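Local coordinates for protein prolyl endopeptidase (Myxococcus xanthus, PDB 2BKL) that probably hydrolyses oligopeptides on the carboxyl side of proline and, less readily, alanine residues, as a serine peptidase of the S9A family, at residues 144-149 with 167-172; 163-168 with 184-189; 202-207 with 228-233. All coordinates share one frame; numbering follows the deposited sequence.

Interaction 1 (144-149 with 167-172); sequences ADEAVL and GGKYAT. With ZAH (N-[(benzyloxy)carbonyl]-L-alanyl-L-proline), chain C.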
loop_
_atom_site.group_PDB
_atom_site.type_symbol
_atom_site.label_atom_id
_atom_site.label_comp_id
_atom_site.label_asym_id
_atom_site.label_seq_id
_atom_site.Cartn_x
_atom_site.Cartn_y
_atom_site.Cartn_z
ATOM N N ALA A 144 12.332 -2.354 6.008
ATOM C CA ALA A 144 12.511 -1.594 4.773
ATOM C C ALA A 144 12.360 -2.524 3.558
ATOM O O ALA A 144 12.025 -3.716 3.700
ATOM C CB ALA A 144 13.838 -0.870 4.778
ATOM N N ASP A 145 12.505 -2.001 2.351
ATOM C CA ASP A 145 12.224 -2.816 1.169
ATOM C C ASP A 145 13.316 -3.829 0.841
ATOM O O ASP A 145 13.023 -4.927 0.351
ATOM C CB ASP A 145 12.012 -1.945 -0.067
ATOM C CG ASP A 145 10.718 -1.166 -0.036
ATOM O OD1 ASP A 145 9.880 -1.291 0.901
ATOM O OD2 ASP A 145 10.508 -0.333 -0.939
ATOM N N GLU A 146 14.560 -3.487 1.133
ATOM C CA GLU A 146 15.681 -4.351 0.836
ATOM C C GLU A 146 15.447 -5.672 1.572
ATOM O O GLU A 146 15.120 -5.687 2.771
ATOM C CB GLU A 146 17.025 -3.715 1.277
ATOM C CG GLU A 146 18.261 -4.351 0.630
ATOM C CD GLU A 146 18.357 -4.109 -0.877
ATOM O OE1 GLU A 146 17.818 -3.104 -1.362
ATOM O OE2 GLU A 146 18.974 -4.942 -1.595
ATOM N N ALA A 147 15.643 -6.775 0.866
ATOM C CA ALA A 147 15.321 -8.097 1.394
ATOM C C ALA A 147 16.350 -9.150 0.972
ATOM O O ALA A 147 16.875 -9.110 -0.140
ATOM C CB ALA A 147 13.944 -8.534 0.909
ATOM N N VAL A 148 16.560 -10.119 1.848
ATOM C CA VAL A 148 17.350 -11.294 1.538
ATOM C C VAL A 148 16.464 -12.510 1.674
ATOM O O VAL A 148 15.798 -12.694 2.692
ATOM C CB VAL A 148 18.575 -11.374 2.497
ATOM C CG1 VAL A 148 19.395 -12.652 2.286
ATOM C CG2 VAL A 148 19.429 -10.115 2.364
ATOM N N LEU A 149 16.471 -13.368 0.651
ATOM C CA LEU A 149 15.701 -14.611 0.708
ATOM C C LEU A 149 16.446 -15.715 1.432
ATOM O O LEU A 149 17.662 -15.887 1.245
ATOM C CB LEU A 149 15.362 -15.083 -0.705
ATOM C CG LEU A 149 14.597 -14.090 -1.596
ATOM C CD1 LEU A 149 14.388 -14.664 -2.969
ATOM C CD2 LEU A 149 13.257 -13.705 -0.904
ATOM N N GLY A 167 19.430 -9.301 -2.775
ATOM C CA GLY A 167 18.758 -8.703 -3.898
ATOM C C GLY A 167 17.337 -9.181 -4.136
ATOM O O GLY A 167 16.840 -9.113 -5.270
ATOM N N GLY A 168 16.656 -9.580 -3.059
ATOM C CA GLY A 168 15.306 -10.089 -3.149
ATOM C C GLY A 168 14.180 -9.114 -2.930
ATOM O O GLY A 168 13.039 -9.543 -2.749
ATOM N N LYS A 169 14.467 -7.813 -2.989
ATOM C CA LYS A 169 13.461 -6.786 -2.771
ATOM C C LYS A 169 12.114 -7.051 -3.476
ATOM O O LYS A 169 11.035 -6.889 -2.862
ATOM C CB LYS A 169 13.975 -5.420 -3.268
ATOM C CG LYS A 169 12.939 -4.320 -3.232
ATOM C CD LYS A 169 13.471 -2.964 -3.766
ATOM C CE LYS A 169 14.616 -2.457 -2.979
ATOM N NZ LYS A 169 14.832 -0.978 -3.323
ATOM N N TYR A 170 12.186 -7.382 -4.766
ATOM C CA TYR A 170 10.990 -7.541 -5.586
ATOM C C TYR A 170 10.477 -8.967 -5.665
ATOM O O TYR A 170 9.473 -9.218 -6.358
ATOM C CB TYR A 170 11.215 -6.972 -6.989
ATOM C CG TYR A 170 11.523 -5.493 -7.023
ATOM C CD1 TYR A 170 10.675 -4.571 -6.431
ATOM C CD2 TYR A 170 12.644 -4.998 -7.678
ATOM C CE1 TYR A 170 10.955 -3.204 -6.484
ATOM C CE2 TYR A 170 12.938 -3.625 -7.709
ATOM C CZ TYR A 170 12.097 -2.744 -7.104
ATOM O OH TYR A 170 12.407 -1.378 -7.122
ATOM N N ALA A 171 11.120 -9.899 -4.963
ATOM C CA ALA A 171 10.822 -11.333 -5.141
ATOM C C ALA A 171 9.562 -11.787 -4.426
ATOM O O ALA A 171 9.326 -11.451 -3.260
ATOM C CB ALA A 171 11.984 -12.212 -4.673
ATOM N N THR A 172 8.782 -12.595 -5.135
ATOM C CA THR A 172 7.752 -13.438 -4.529
ATOM C C THR A 172 8.015 -14.840 -5.081
ATOM O O THR A 172 7.685 -15.103 -6.249
ATOM C CB THR A 172 6.347 -12.955 -4.869
ATOM O OG1 THR A 172 6.242 -12.659 -6.264
ATOM C CG2 THR A 172 6.035 -11.649 -4.227
HETATM C C1 ZAH C . 3.651 5.721 -1.612
HETATM O O2 ZAH C . 2.435 6.211 -2.130
HETATM C C3 ZAH C . 4.695 5.412 -2.711
HETATM C C4 ZAH C . 5.102 6.671 -3.481
HETATM C C5 ZAH C . 4.175 6.759 -4.687
HETATM C C6 ZAH C . 3.693 5.361 -4.971
HETATM N N7 ZAH C . 4.176 4.594 -3.829
HETATM C C8 ZAH C . 4.061 3.270 -3.753
HETATM O O9 ZAH C . 4.596 2.664 -2.708
HETATM C C10 ZAH C . 3.603 2.421 -4.959
HETATM C C11 ZAH C . 2.077 2.449 -4.867
HETATM N N14 ZAH C . 4.049 1.054 -4.860
HETATM C C15 ZAH C . 5.298 0.725 -5.090
HETATM O O16 ZAH C . 6.173 1.603 -5.505
HETATM O O17 ZAH C . 5.678 -0.646 -4.911
HETATM C C18 ZAH C . 7.103 -0.887 -5.029
HETATM C C19 ZAH C . 7.489 -2.290 -4.546
HETATM C C20 ZAH C . 7.027 -3.408 -5.253
HETATM C C21 ZAH C . 7.362 -4.690 -4.817
HETATM C C22 ZAH C . 8.174 -4.851 -3.692
HETATM C C23 ZAH C . 8.658 -3.738 -2.998
HETATM C C24 ZAH C . 8.311 -2.457 -3.425
HETATM O O HOH W 1 12.562 0.443 -2.477
HETATM O O HOH W 2 10.640 -5.842 -0.355
HETATM O O HOH W 3 16.955 -6.613 -1.889
HETATM O O HOH W 4 16.624 -0.632 -1.167
HETATM O O HOH W 5 19.738 -7.312 -0.786
#

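Interaction 2 (163-168 with 184-189); sequences DVIEGG and YEWLPT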
loop_
_atom_site.group_PDB
_atom_site.type_symbol
_atom_site.label_atom_id
_atom_site.label_comp_id
_atom_site.label_asym_id
_atom_site.label_seq_id
_atom_site.Cartn_x
_atom_site.Cartn_y
_atom_site.Cartn_z
ATOM N N ASP A 163 20.932 -21.697 0.586
ATOM C CA ASP A 163 19.857 -21.034 -0.132
ATOM C C ASP A 163 19.618 -19.665 0.497
ATOM O O ASP A 163 18.652 -19.430 1.229
ATOM C CB ASP A 163 18.585 -21.888 -0.091
ATOM C CG ASP A 163 18.831 -23.300 -0.572
ATOM O OD1 ASP A 163 19.228 -23.456 -1.741
ATOM O OD2 ASP A 163 18.665 -24.291 0.166
ATOM N N VAL A 164 20.529 -18.759 0.201
ATOM C CA VAL A 164 20.498 -17.417 0.754
ATOM C C VAL A 164 20.757 -16.493 -0.417
ATOM O O VAL A 164 21.802 -16.590 -1.066
ATOM C CB VAL A 164 21.570 -17.195 1.826
ATOM C CG1 VAL A 164 21.536 -15.742 2.319
ATOM C CG2 VAL A 164 21.421 -18.192 2.975
ATOM N N ILE A 165 19.804 -15.618 -0.717
ATOM C CA ILE A 165 19.885 -14.809 -1.906
ATOM C C ILE A 165 19.664 -13.334 -1.594
ATOM O O ILE A 165 18.541 -12.904 -1.256
ATOM C CB ILE A 165 18.868 -15.284 -2.966
ATOM C CG1 ILE A 165 18.865 -16.805 -3.171
ATOM C CG2 ILE A 165 19.147 -14.599 -4.273
ATOM C CD1 ILE A 165 17.779 -17.301 -4.094
ATOM N N GLU A 166 20.720 -12.531 -1.684
ATOM C CA GLU A 166 20.568 -11.086 -1.575
ATOM C C GLU A 166 19.911 -10.519 -2.849
ATOM O O GLU A 166 19.797 -11.195 -3.864
ATOM C CB GLU A 166 21.917 -10.414 -1.249
ATOM C CG GLU A 166 22.480 -10.903 0.088
ATOM C CD GLU A 166 23.634 -10.089 0.670
ATOM O OE1 GLU A 166 23.836 -8.927 0.272
ATOM O OE2 GLU A 166 24.322 -10.631 1.567
ATOM N N GLY A 167 19.430 -9.301 -2.775
ATOM C CA GLY A 167 18.758 -8.703 -3.898
ATOM C C GLY A 167 17.337 -9.181 -4.136
ATOM O O GLY A 167 16.840 -9.113 -5.270
ATOM N N GLY A 168 16.656 -9.580 -3.059
ATOM C CA GLY A 168 15.306 -10.089 -3.149
ATOM C C GLY A 168 14.180 -9.114 -2.930
ATOM O O GLY A 168 13.039 -9.543 -2.749
ATOM N N TYR A 184 12.050 -16.451 -9.205
ATOM C CA TYR A 184 11.985 -15.231 -8.405
ATOM C C TYR A 184 12.596 -14.055 -9.154
ATOM O O TYR A 184 13.361 -14.218 -10.100
ATOM C CB TYR A 184 12.678 -15.408 -7.033
ATOM C CG TYR A 184 14.176 -15.577 -7.153
ATOM C CD1 TYR A 184 14.756 -16.754 -7.618
ATOM C CD2 TYR A 184 15.023 -14.516 -6.920
ATOM C CE1 TYR A 184 16.140 -16.881 -7.771
ATOM C CE2 TYR A 184 16.406 -14.642 -7.061
ATOM C CZ TYR A 184 16.959 -15.817 -7.509
ATOM O OH TYR A 184 18.320 -15.935 -7.668
ATOM N N GLU A 185 12.245 -12.872 -8.681
ATOM C CA GLU A 185 12.692 -11.580 -9.202
ATOM C C GLU A 185 13.911 -11.147 -8.411
ATOM O O GLU A 185 13.874 -11.086 -7.185
ATOM C CB GLU A 185 11.601 -10.547 -9.017
ATOM C CG GLU A 185 10.269 -10.837 -9.696
ATOM C CD GLU A 185 9.458 -12.036 -9.183
ATOM O OE1 GLU A 185 9.515 -12.409 -8.012
ATOM O OE2 GLU A 185 8.718 -12.668 -9.995
ATOM N N TRP A 186 15.006 -10.865 -9.123
ATOM C CA TRP A 186 16.317 -10.643 -8.527
ATOM C C TRP A 186 16.906 -9.299 -8.968
ATOM O O TRP A 186 16.807 -8.930 -10.134
ATOM C CB TRP A 186 17.278 -11.761 -8.971
ATOM C CG TRP A 186 18.607 -11.667 -8.324
ATOM C CD1 TRP A 186 18.904 -11.797 -6.991
ATOM C CD2 TRP A 186 19.850 -11.440 -8.984
ATOM N NE1 TRP A 186 20.260 -11.644 -6.791
ATOM C CE2 TRP A 186 20.861 -11.446 -7.999
ATOM C CE3 TRP A 186 20.214 -11.246 -10.314
ATOM C CZ2 TRP A 186 22.208 -11.246 -8.310
ATOM C CZ3 TRP A 186 21.552 -11.051 -10.624
ATOM C CH2 TRP A 186 22.523 -11.053 -9.629
ATOM N N LEU A 187 17.568 -8.601 -8.042
ATOM C CA LEU A 187 18.376 -7.418 -8.361
ATOM C C LEU A 187 19.844 -7.717 -8.119
ATOM O O LEU A 187 20.200 -8.306 -7.095
ATOM C CB LEU A 187 17.982 -6.243 -7.480
ATOM C CG LEU A 187 16.621 -5.626 -7.731
ATOM C CD1 LEU A 187 16.250 -4.674 -6.631
ATOM C CD2 LEU A 187 16.607 -4.890 -9.050
ATOM N N PRO A 188 20.719 -7.317 -9.038
ATOM C CA PRO A 188 22.164 -7.493 -8.836
ATOM C C PRO A 188 22.652 -6.513 -7.762
ATOM O O PRO A 188 21.984 -5.520 -7.508
ATOM C CB PRO A 188 22.733 -7.140 -10.218
ATOM C CG PRO A 188 21.814 -6.140 -10.718
ATOM C CD PRO A 188 20.431 -6.607 -10.299
ATOM N N THR A 189 23.750 -6.847 -7.076
ATOM C CA THR A 189 24.404 -5.901 -6.194
ATOM C C THR A 189 25.647 -5.460 -6.947
ATOM O O THR A 189 26.661 -6.132 -6.944
ATOM C CB THR A 189 24.756 -6.533 -4.823
ATOM O OG1 THR A 189 23.540 -6.858 -4.132
ATOM C CG2 THR A 189 25.411 -5.534 -3.896
HETATM O O HOH W 6 23.505 -7.166 -1.463
HETATM O O HOH W 7 14.310 -8.509 -6.246
#

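Interaction 3 (202-207 with 228-233); sequences TTIRYH and TFLQSD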
loop_
_atom_site.group_PDB
_atom_site.type_symbol
_atom_site.label_atom_id
_atom_site.label_comp_id
_atom_site.label_asym_id
_atom_site.label_seq_id
_atom_site.Cartn_x
_atom_site.Cartn_y
_atom_site.Cartn_z
ATOM N N THR A 202 16.047 -5.528 -12.592
ATOM C CA THR A 202 15.355 -6.739 -12.159
ATOM C C THR A 202 15.459 -7.788 -13.221
ATOM O O THR A 202 15.158 -7.512 -14.394
ATOM C CB THR A 202 13.871 -6.453 -11.887
ATOM O OG1 THR A 202 13.748 -5.348 -10.971
ATOM C CG2 THR A 202 13.214 -7.615 -11.175
ATOM N N THR A 203 15.747 -9.002 -12.776
ATOM C CA THR A 203 15.855 -10.147 -13.629
ATOM C C THR A 203 15.018 -11.281 -13.062
ATOM O O THR A 203 14.855 -11.387 -11.856
ATOM C CB THR A 203 17.342 -10.540 -13.683
ATOM O OG1 THR A 203 18.093 -9.386 -14.138
ATOM C CG2 THR A 203 17.596 -11.567 -14.699
ATOM N N ILE A 204 14.493 -12.145 -13.910
ATOM C CA ILE A 204 13.880 -13.366 -13.407
ATOM C C ILE A 204 14.906 -14.480 -13.413
ATOM O O ILE A 204 15.544 -14.689 -14.436
ATOM C CB ILE A 204 12.657 -13.784 -14.227
ATOM C CG1 ILE A 204 11.673 -12.631 -14.417
ATOM C CG2 ILE A 204 11.986 -15.019 -13.595
ATOM C CD1 ILE A 204 11.143 -11.982 -13.178
ATOM N N ARG A 205 15.086 -15.132 -12.259
ATOM C CA ARG A 205 16.002 -16.259 -12.103
ATOM C C ARG A 205 15.274 -17.483 -11.547
ATOM O O ARG A 205 14.159 -17.377 -11.070
ATOM C CB ARG A 205 17.178 -15.884 -11.208
ATOM C CG ARG A 205 17.989 -14.702 -11.786
ATOM C CD ARG A 205 19.452 -14.719 -11.380
ATOM N NE ARG A 205 19.622 -14.780 -9.936
ATOM C CZ ARG A 205 20.817 -14.810 -9.329
ATOM N NH1 ARG A 205 21.931 -14.740 -10.063
ATOM N NH2 ARG A 205 20.903 -14.905 -8.009
ATOM N N TYR A 206 15.916 -18.640 -11.649
ATOM C CA TYR A 206 15.417 -19.875 -11.040
ATOM C C TYR A 206 16.466 -20.355 -10.076
ATOM O O TYR A 206 17.633 -20.534 -10.452
ATOM C CB TYR A 206 15.108 -20.987 -12.045
ATOM C CG TYR A 206 14.476 -22.196 -11.376
ATOM C CD1 TYR A 206 13.128 -22.232 -11.144
ATOM C CD2 TYR A 206 15.224 -23.275 -10.948
ATOM C CE1 TYR A 206 12.523 -23.302 -10.499
ATOM C CE2 TYR A 206 14.632 -24.356 -10.306
ATOM C CZ TYR A 206 13.270 -24.364 -10.098
ATOM O OH TYR A 206 12.698 -25.441 -9.450
ATOM N N HIS A 207 16.072 -20.577 -8.838
ATOM C CA HIS A 207 16.981 -21.091 -7.827
ATOM C C HIS A 207 16.640 -22.557 -7.561
ATOM O O HIS A 207 15.512 -22.885 -7.174
ATOM C CB HIS A 207 16.894 -20.320 -6.521
ATOM C CG HIS A 207 17.809 -20.877 -5.487
ATOM N ND1 HIS A 207 19.156 -20.997 -5.718
ATOM C CD2 HIS A 207 17.576 -21.440 -4.282
ATOM C CE1 HIS A 207 19.726 -21.576 -4.676
ATOM N NE2 HIS A 207 18.798 -21.850 -3.786
ATOM N N THR A 228 9.804 0.720 -15.192
ATOM C CA THR A 228 9.048 -0.527 -15.228
ATOM C C THR A 228 9.298 -1.386 -14.016
ATOM O O THR A 228 10.259 -1.198 -13.288
ATOM C CB THR A 228 9.404 -1.354 -16.455
ATOM O OG1 THR A 228 10.778 -1.784 -16.360
ATOM C CG2 THR A 228 9.272 -0.529 -17.730
ATOM N N PHE A 229 8.421 -2.376 -13.841
ATOM C CA PHE A 229 8.677 -3.533 -12.998
ATOM C C PHE A 229 8.694 -4.796 -13.858
ATOM O O PHE A 229 7.958 -4.911 -14.827
ATOM C CB PHE A 229 7.621 -3.716 -11.912
ATOM C CG PHE A 229 7.498 -2.554 -10.958
ATOM C CD1 PHE A 229 6.652 -1.476 -11.239
ATOM C CD2 PHE A 229 8.216 -2.544 -9.776
ATOM C CE1 PHE A 229 6.545 -0.407 -10.332
ATOM C CE2 PHE A 229 8.111 -1.474 -8.879
ATOM C CZ PHE A 229 7.272 -0.427 -9.150
ATOM N N LEU A 230 9.478 -5.779 -13.462
ATOM C CA LEU A 230 9.452 -7.080 -14.117
ATOM C C LEU A 230 8.971 -8.095 -13.094
ATOM O O LEU A 230 9.527 -8.188 -12.009
ATOM C CB LEU A 230 10.857 -7.434 -14.594
ATOM C CG LEU A 230 10.983 -8.652 -15.501
ATOM C CD1 LEU A 230 10.434 -8.364 -16.895
ATOM C CD2 LEU A 230 12.442 -9.079 -15.585
ATOM N N GLN A 231 7.938 -8.856 -13.428
ATOM C CA GLN A 231 7.384 -9.824 -12.491
ATOM C C GLN A 231 7.078 -11.127 -13.187
ATOM O O GLN A 231 6.709 -11.147 -14.358
ATOM C CB GLN A 231 6.093 -9.259 -11.894
ATOM C CG GLN A 231 5.656 -9.894 -10.585
ATOM C CD GLN A 231 4.401 -9.246 -10.031
ATOM O OE1 GLN A 231 4.215 -8.017 -10.144
ATOM N NE2 GLN A 231 3.518 -10.066 -9.447
ATOM N N SER A 232 7.267 -12.236 -12.482
ATOM C CA SER A 232 6.959 -13.560 -13.045
ATOM C C SER A 232 5.811 -14.226 -12.290
ATOM O O SER A 232 5.481 -13.856 -11.166
ATOM C CB SER A 232 8.189 -14.460 -13.069
ATOM O OG SER A 232 8.587 -14.855 -11.771
ATOM N N ASP A 233 5.210 -15.222 -12.942
ATOM C CA ASP A 233 4.251 -16.103 -12.274
ATOM C C ASP A 233 4.300 -17.468 -12.940
ATOM O O ASP A 233 4.798 -17.593 -14.052
ATOM C CB ASP A 233 2.842 -15.522 -12.356
ATOM C CG ASP A 233 1.907 -16.021 -11.243
ATOM O OD1 ASP A 233 2.363 -16.792 -10.354
ATOM O OD2 ASP A 233 0.685 -15.700 -11.192
HETATM O O HOH W 8 10.979 -4.909 -10.946
#

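Interaction 1 (144-149 with 167-172)
Lys169 runs past Asp145 and ends beside Glu146. CB and CG pass the carbonyl of Asp145, with CG 3.6 Å from Asp145 O; CD then runs beside Asp145 CB and covers the rim of one face of the Tyr170 ring. A bend at chi3 (-61°) brings CE against both Asp145 CB and Glu146 OE1, the latter 3.6 Å from CE, and the two chains, Lys169 and Glu146, cross at about a right angle. NZ stays 4.2 Å from Glu146 OE1, beyond a salt bridge; one water joins it to that oxygen and another to Asp145 OD2. Both carboxylates are engaged further out, Asp145 with Arg618 and Glu146 with Arg198. Gly168 N donates to Ala147 O (3.0 Å) and opens a type I turn that ends at Ala171, whose CB meets Leu149 CD1. Asp145, Lys169 and Tyr170 line the pocket of the bound ZAH: Tyr170 CD1 is 3.7 Å from ZAH C21, which lies at the ring edge. The contact joins the start of strand 148-153, at the edge of one propeller sheet, to the loop before strand 174-175 of the next, with strands 134-141 and 181-186 packing on it.

Interaction 2 (163-168 with 184-189)
Ile165 and Tyr184 meet tip to tip. The CD1 methyl of Ile165 stands over one face of the phenol in a CH-pi contact, 4.2 Å from the ring centroid of Tyr184, while Ile165 CG2 touches the hydroxyl end, 3.7 Å from Tyr184 OH. The same CG2 also rests on Trp186 CD1. Trp186 CG is anti to the backbone N (chi1 -176°), where the indole begins its course toward the loop, to which it presents its N-H edge: Trp186 NE1 lies 3.0 Å from Glu166 O, near the ring plane, but the bond is bent to 126° and weak. Much straighter, at 160°, is the backbone bond from Leu187 N to Gly167 O (2.9 Å), received in the carbonyl plane on a lone pair. Gly167 CA adds a C-H...O contact to Leu187 O, and the close approach, together with a positive phi, makes glycine fitting here, since a CB would run into that oxygen. In this way the connection between two blades of the beta-propeller is laid along strand 181-186 and the residues that leave it. A water bridges Gly167 O and Glu185 O; a second spans Glu166 OE1 and Thr189 OG1. Farther out, Tyr184 OH is held by Asp216 and Arg205, which probably helps to hold the ring against Ile165, and Arg205 makes a cation-pi contact with Trp186. An alanine at Tyr184 would probably open a gap beneath the Ile165 methyls and leave Asp216 and Arg205 without their shared hydroxyl. Glu185 binds Ser232, Lys174 and the backbone N of Thr172, while Ile165 is itself backed by Arg205 and His207 of strand 203-208.

Interaction 3 (202-207 with 228-233)
Leu230 packs against Ile204 and Thr202, and apolar contacts make up most of the interface. With Leu230 CG anti to the backbone N (chi1 -170°), that atom is set near Ile204, 4.1 Å from Ile204 CD1; the Leu230 CD2 methyl sits 3.8 Å from Ile204 CG1. Ile204 and Leu230 cross obliquely, whereas Thr202 and Leu230 run alongside each other, pointing opposite ways, with Thr202 CG2 4.2 Å from Leu230 CB. Ile204 also reaches down the neighbouring strand: its CD1 and CG2 both lie 3.9 Å from Ser232 CB. Among contacts with polar atoms, Leu230 CD2 comes to 3.4 Å from Thr202 O, and Ile204 CG2 flanks Ser232 OG, whose bond goes to Glu185. One water links the two segments: it lies 2.8 Å from Thr202 OG1 and accepts from Leu230 N. The axes of strands 203-207 and 229-233 approach to 7.2 Å at 30°, too far apart for the ladder of a single sheet, as expected for side-chain packing between successive propeller blades. Strand 203-208 lies between 181-186 and 217-220 in its sheet, while 229-234 is the first strand of the next; Val243 and Ile245 of strand 241-247 touch Leu230, and Val219 and His220 touch Ile204.

The three contacts follow one another along the propeller domain and around its blades. Interactions 1 and 2, centres about 7 Å apart, share Gly167 and Gly168: the loop after strand 148-153 touches the sheet it leaves in the first and the sheet it enters in the second. Interaction 3, about 10 Å from interaction 2 and 12 Å from interaction 1 between centres, carries the packing on to the following blade; strands 181-186 and 203-208, which serve interactions 2 and 3, are neighbours in one sheet. Tyr170 packs on Thr202 and Phe229, and Phe229 touches the bound ZAH, so successive blades contribute to the pocket wall facing the peptidase domain.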